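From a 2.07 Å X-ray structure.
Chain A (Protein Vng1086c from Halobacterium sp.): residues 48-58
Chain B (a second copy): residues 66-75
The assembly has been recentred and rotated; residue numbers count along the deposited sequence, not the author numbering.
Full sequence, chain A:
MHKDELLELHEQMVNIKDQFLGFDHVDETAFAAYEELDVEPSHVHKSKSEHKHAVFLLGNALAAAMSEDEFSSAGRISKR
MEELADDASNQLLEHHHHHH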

# COMPACT_ATOMS: atom_id res chain seq x y z
N LYS A 48 0.59 21.68 4.34
CA LYS A 48 0.92 20.50 5.13
C LYS A 48 0.36 19.30 4.37
O LYS A 48 1.00 18.25 4.33
CB LYS A 48 0.21 20.57 6.46
CG LYS A 48 1.07 21.06 7.57
CD LYS A 48 0.24 21.02 8.85
CE LYS A 48 1.03 20.41 10.00
NZ LYS A 48 0.25 19.54 10.93
N SER A 49 -0.83 19.43 3.78
CA SER A 49 -1.45 18.33 3.05
C SER A 49 -0.67 17.89 1.82
O SER A 49 -0.62 16.69 1.52
CB SER A 49 -2.86 18.75 2.66
OG SER A 49 -3.41 17.84 1.73
N GLU A 50 -0.09 18.85 1.09
CA GLU A 50 0.70 18.52 -0.08
C GLU A 50 1.97 17.80 0.41
O GLU A 50 2.41 16.86 -0.23
CB GLU A 50 1.07 19.80 -0.84
CG GLU A 50 -0.17 20.40 -1.52
CD GLU A 50 0.06 21.75 -2.16
OE1 GLU A 50 0.18 22.76 -1.43
OE2 GLU A 50 0.09 21.84 -3.39
N HIS A 51 2.54 18.21 1.54
CA HIS A 51 3.76 17.54 2.00
C HIS A 51 3.50 16.16 2.53
O HIS A 51 4.34 15.27 2.35
CB HIS A 51 4.46 18.43 2.99
CG HIS A 51 5.24 19.52 2.31
ND1 HIS A 51 6.42 19.27 1.64
CD2 HIS A 51 4.99 20.83 2.14
CE1 HIS A 51 6.85 20.38 1.09
NE2 HIS A 51 6.01 21.34 1.38
N LYS A 52 2.35 15.96 3.18
CA LYS A 52 1.96 14.63 3.67
C LYS A 52 1.79 13.72 2.46
O LYS A 52 2.23 12.58 2.50
CB LYS A 52 0.62 14.69 4.37
CG LYS A 52 0.75 15.26 5.74
CD LYS A 52 -0.50 14.98 6.52
CE LYS A 52 -1.05 16.28 7.01
NZ LYS A 52 -2.51 16.21 7.17
N HIS A 53 1.15 14.24 1.41
CA HIS A 53 0.90 13.49 0.19
C HIS A 53 2.24 13.10 -0.40
O HIS A 53 2.41 11.95 -0.80
CB HIS A 53 0.13 14.38 -0.77
CG HIS A 53 -0.40 13.69 -2.00
ND1 HIS A 53 -0.21 12.35 -2.28
CD2 HIS A 53 -1.13 14.18 -3.03
CE1 HIS A 53 -0.80 12.06 -3.42
NE2 HIS A 53 -1.36 13.15 -3.90
N ALA A 54 3.21 14.02 -0.44
CA ALA A 54 4.51 13.67 -1.01
C ALA A 54 5.20 12.62 -0.17
O ALA A 54 5.83 11.72 -0.73
CB ALA A 54 5.40 14.92 -1.11
N VAL A 55 5.11 12.67 1.15
CA VAL A 55 5.78 11.64 1.93
C VAL A 55 5.07 10.30 1.71
O VAL A 55 5.73 9.26 1.64
CB VAL A 55 5.82 12.04 3.38
CG1 VAL A 55 6.24 10.89 4.23
CG2 VAL A 55 6.84 13.15 3.53
N PHE A 56 3.75 10.33 1.59
CA PHE A 56 2.97 9.12 1.30
C PHE A 56 3.49 8.48 0.00
O PHE A 56 3.79 7.29 -0.03
CB PHE A 56 1.51 9.52 1.10
CG PHE A 56 0.63 8.38 0.75
CD1 PHE A 56 0.40 8.04 -0.58
CD2 PHE A 56 -0.01 7.67 1.74
CE1 PHE A 56 -0.42 6.99 -0.88
CE2 PHE A 56 -0.83 6.62 1.42
CZ PHE A 56 -1.04 6.29 0.12
N LEU A 57 3.59 9.26 -1.07
CA LEU A 57 4.05 8.70 -2.33
C LEU A 57 5.44 8.11 -2.27
O LEU A 57 5.72 7.12 -2.97
CB LEU A 57 3.97 9.77 -3.41
CG LEU A 57 2.52 10.06 -3.79
CD1 LEU A 57 2.52 11.26 -4.68
CD2 LEU A 57 1.87 8.86 -4.49
N LEU A 58 6.32 8.71 -1.45
CA LEU A 58 7.70 8.22 -1.31
C LEU A 58 7.73 6.91 -0.53
O LEU A 58 8.42 5.98 -0.95
CB LEU A 58 8.55 9.26 -0.57
CG LEU A 58 8.85 10.52 -1.38
CD1 LEU A 58 9.63 11.47 -0.56
CD2 LEU A 58 9.63 10.15 -2.56
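Chain B 66-75: MSEDEFSSAG

Residues 66–73 of chain B form the end of an α-helix that packs against the helix of chain A spanning residues 48–58. The two run nearly antiparallel, with 164° between their N-to-C directions (signed crossing angle -164°), and their axes come within 10.1 Å. Register is set where the CA atoms of H53(A) and F71(B) lie 6.3 Å apart. Chain B therefore progresses from S67(B), beside F56(A), to A74(B), beside S49(A). The i to i+4 backbone hydrogen bonds continue to the N of A74(B), 3.2 Å from the O of E70(B), but A74(B) itself is the first residue to leave helical torsion angles, and the chain from there to G75(B) is poorly ordered. The two stretches bury 415 Å² in total, and F71(B) contributes the largest share.

Aromatic packing dominates the contact. F71(B), with chi1 in the m well, points toward chain A and enters a hole formed by S49(A), K52(A), H53(A) and F56(A). Its ring lies almost parallel to that of H53(A), the planes inclined by 7° and the centroids 4.5 Å apart, in an offset stack. The offset brings aliphatic carbons over both rings: CB of F71(B) lies 3.6 Å from the centroid of the H53(A) ring, while CA of H53(A) lies 3.8 Å from the centroid of the F71(B) ring, each over the face. F56(A) meets the same phenyl group obliquely, with planes at 53° and centroids 5.5 Å apart; its CG is 3.9 Å from CE1 of F71(B).

Around this centre the remaining packing is by van der Waals contact. CB of K52(A) approaches CE2 of F71(B) at 3.9 Å before the lysine side chain leads away, its NZ being hydrogen-bonded elsewhere in the structure. The backbone O of S49(A) lies 3.8 Å from CD2 of F71(B), and OG of S49(A) is 4.1 Å from CB of A74(B). Towards the other end of the contact, OG of S67(B) comes within 3.1 Å of CZ of F56(A), and CD2 of L57(A) rests 3.7 Å from OE2 of E68(B).

A single hydrogen bond joins the stretches. NE2 of H53(A) donates to OE1 of E68(B) at 3.0 Å, with an N-H...acceptor angle of 133°. Although the CA-to-CB bond of E68(B) points sideways, the end of its side chain comes nearer to chain A, which brings the carboxylate to the imidazole. H53(A) thus combines stacking through its ring face with a polar contact at its edge, whereas its ND1 is buried without a partner.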

# COMPACT_ATOMS: atom_id res chain seq x y z
N MSE B 66 -7.68 5.57 -3.77
CA MSE B 66 -8.50 6.16 -2.71
C MSE B 66 -7.66 7.25 -2.08
O MSE B 66 -8.20 8.30 -1.76
CB MSE B 66 -8.80 5.16 -1.61
CG MSE B 66 -9.76 4.07 -2.04
SE MSE B 66 -11.55 4.68 -2.81
CE MSE B 66 -11.23 4.48 -4.77
N SER B 67 -6.37 7.00 -1.84
CA SER B 67 -5.52 8.03 -1.24
C SER B 67 -5.41 9.28 -2.09
O SER B 67 -5.49 10.38 -1.54
CB SER B 67 -4.12 7.49 -1.01
OG SER B 67 -4.08 6.90 0.28
N GLU B 68 -5.22 9.11 -3.41
CA GLU B 68 -5.09 10.25 -4.32
C GLU B 68 -6.32 11.06 -4.21
O GLU B 68 -6.25 12.28 -4.07
CB GLU B 68 -4.98 9.84 -5.78
CG GLU B 68 -3.58 9.49 -6.21
CD GLU B 68 -2.57 10.52 -5.80
OE1 GLU B 68 -2.75 11.72 -6.09
OE2 GLU B 68 -1.57 10.13 -5.17
N ASP B 69 -7.45 10.39 -4.35
CA ASP B 69 -8.71 11.06 -4.24
C ASP B 69 -8.81 11.75 -2.86
O ASP B 69 -9.22 12.91 -2.81
CB ASP B 69 -9.80 10.05 -4.44
CG ASP B 69 -11.14 10.65 -4.42
OD1 ASP B 69 -11.98 10.28 -5.23
OD2 ASP B 69 -11.38 11.54 -3.57
N GLU B 70 -8.44 11.11 -1.75
CA GLU B 70 -8.54 11.87 -0.50
C GLU B 70 -7.51 13.02 -0.46
O GLU B 70 -7.93 14.14 -0.15
CB GLU B 70 -8.36 10.99 0.72
CG GLU B 70 -8.40 11.85 1.96
CD GLU B 70 -9.79 12.07 2.54
OE1 GLU B 70 -10.83 12.07 1.84
OE2 GLU B 70 -9.83 12.29 3.77
N PHE B 71 -6.21 12.78 -0.72
CA PHE B 71 -5.27 13.90 -0.76
C PHE B 71 -5.76 15.02 -1.74
O PHE B 71 -5.52 16.18 -1.45
CB PHE B 71 -3.86 13.39 -1.12
CG PHE B 71 -3.15 12.79 0.06
CD1 PHE B 71 -2.91 11.44 0.14
CD2 PHE B 71 -2.75 13.60 1.11
CE1 PHE B 71 -2.31 10.91 1.25
CE2 PHE B 71 -2.14 13.05 2.20
CZ PHE B 71 -1.92 11.72 2.26
N SER B 72 -6.49 14.70 -2.83
CA SER B 72 -6.98 15.77 -3.73
C SER B 72 -8.30 16.42 -3.27
O SER B 72 -8.52 17.60 -3.54
CB SER B 72 -7.10 15.26 -5.16
OG SER B 72 -8.45 15.21 -5.54
N SER B 73 -9.21 15.69 -2.64
CA SER B 73 -10.38 16.40 -2.09
C SER B 73 -9.93 17.49 -1.09
O SER B 73 -10.53 18.56 -1.00
CB SER B 73 -11.28 15.42 -1.39
OG SER B 73 -11.95 14.74 -2.44
N ALA B 74 -8.84 17.19 -0.35
CA ALA B 74 -8.27 18.13 0.59
C ALA B 74 -7.58 19.36 0.03
O ALA B 74 -6.66 19.90 0.69
CB ALA B 74 -7.47 17.41 1.52
N GLY B 75 -7.86 19.66 -1.25
CA GLY B 75 -7.46 20.94 -1.82
C GLY B 75 -8.55 21.46 -2.81
O GLY B 75 -9.55 20.79 -3.19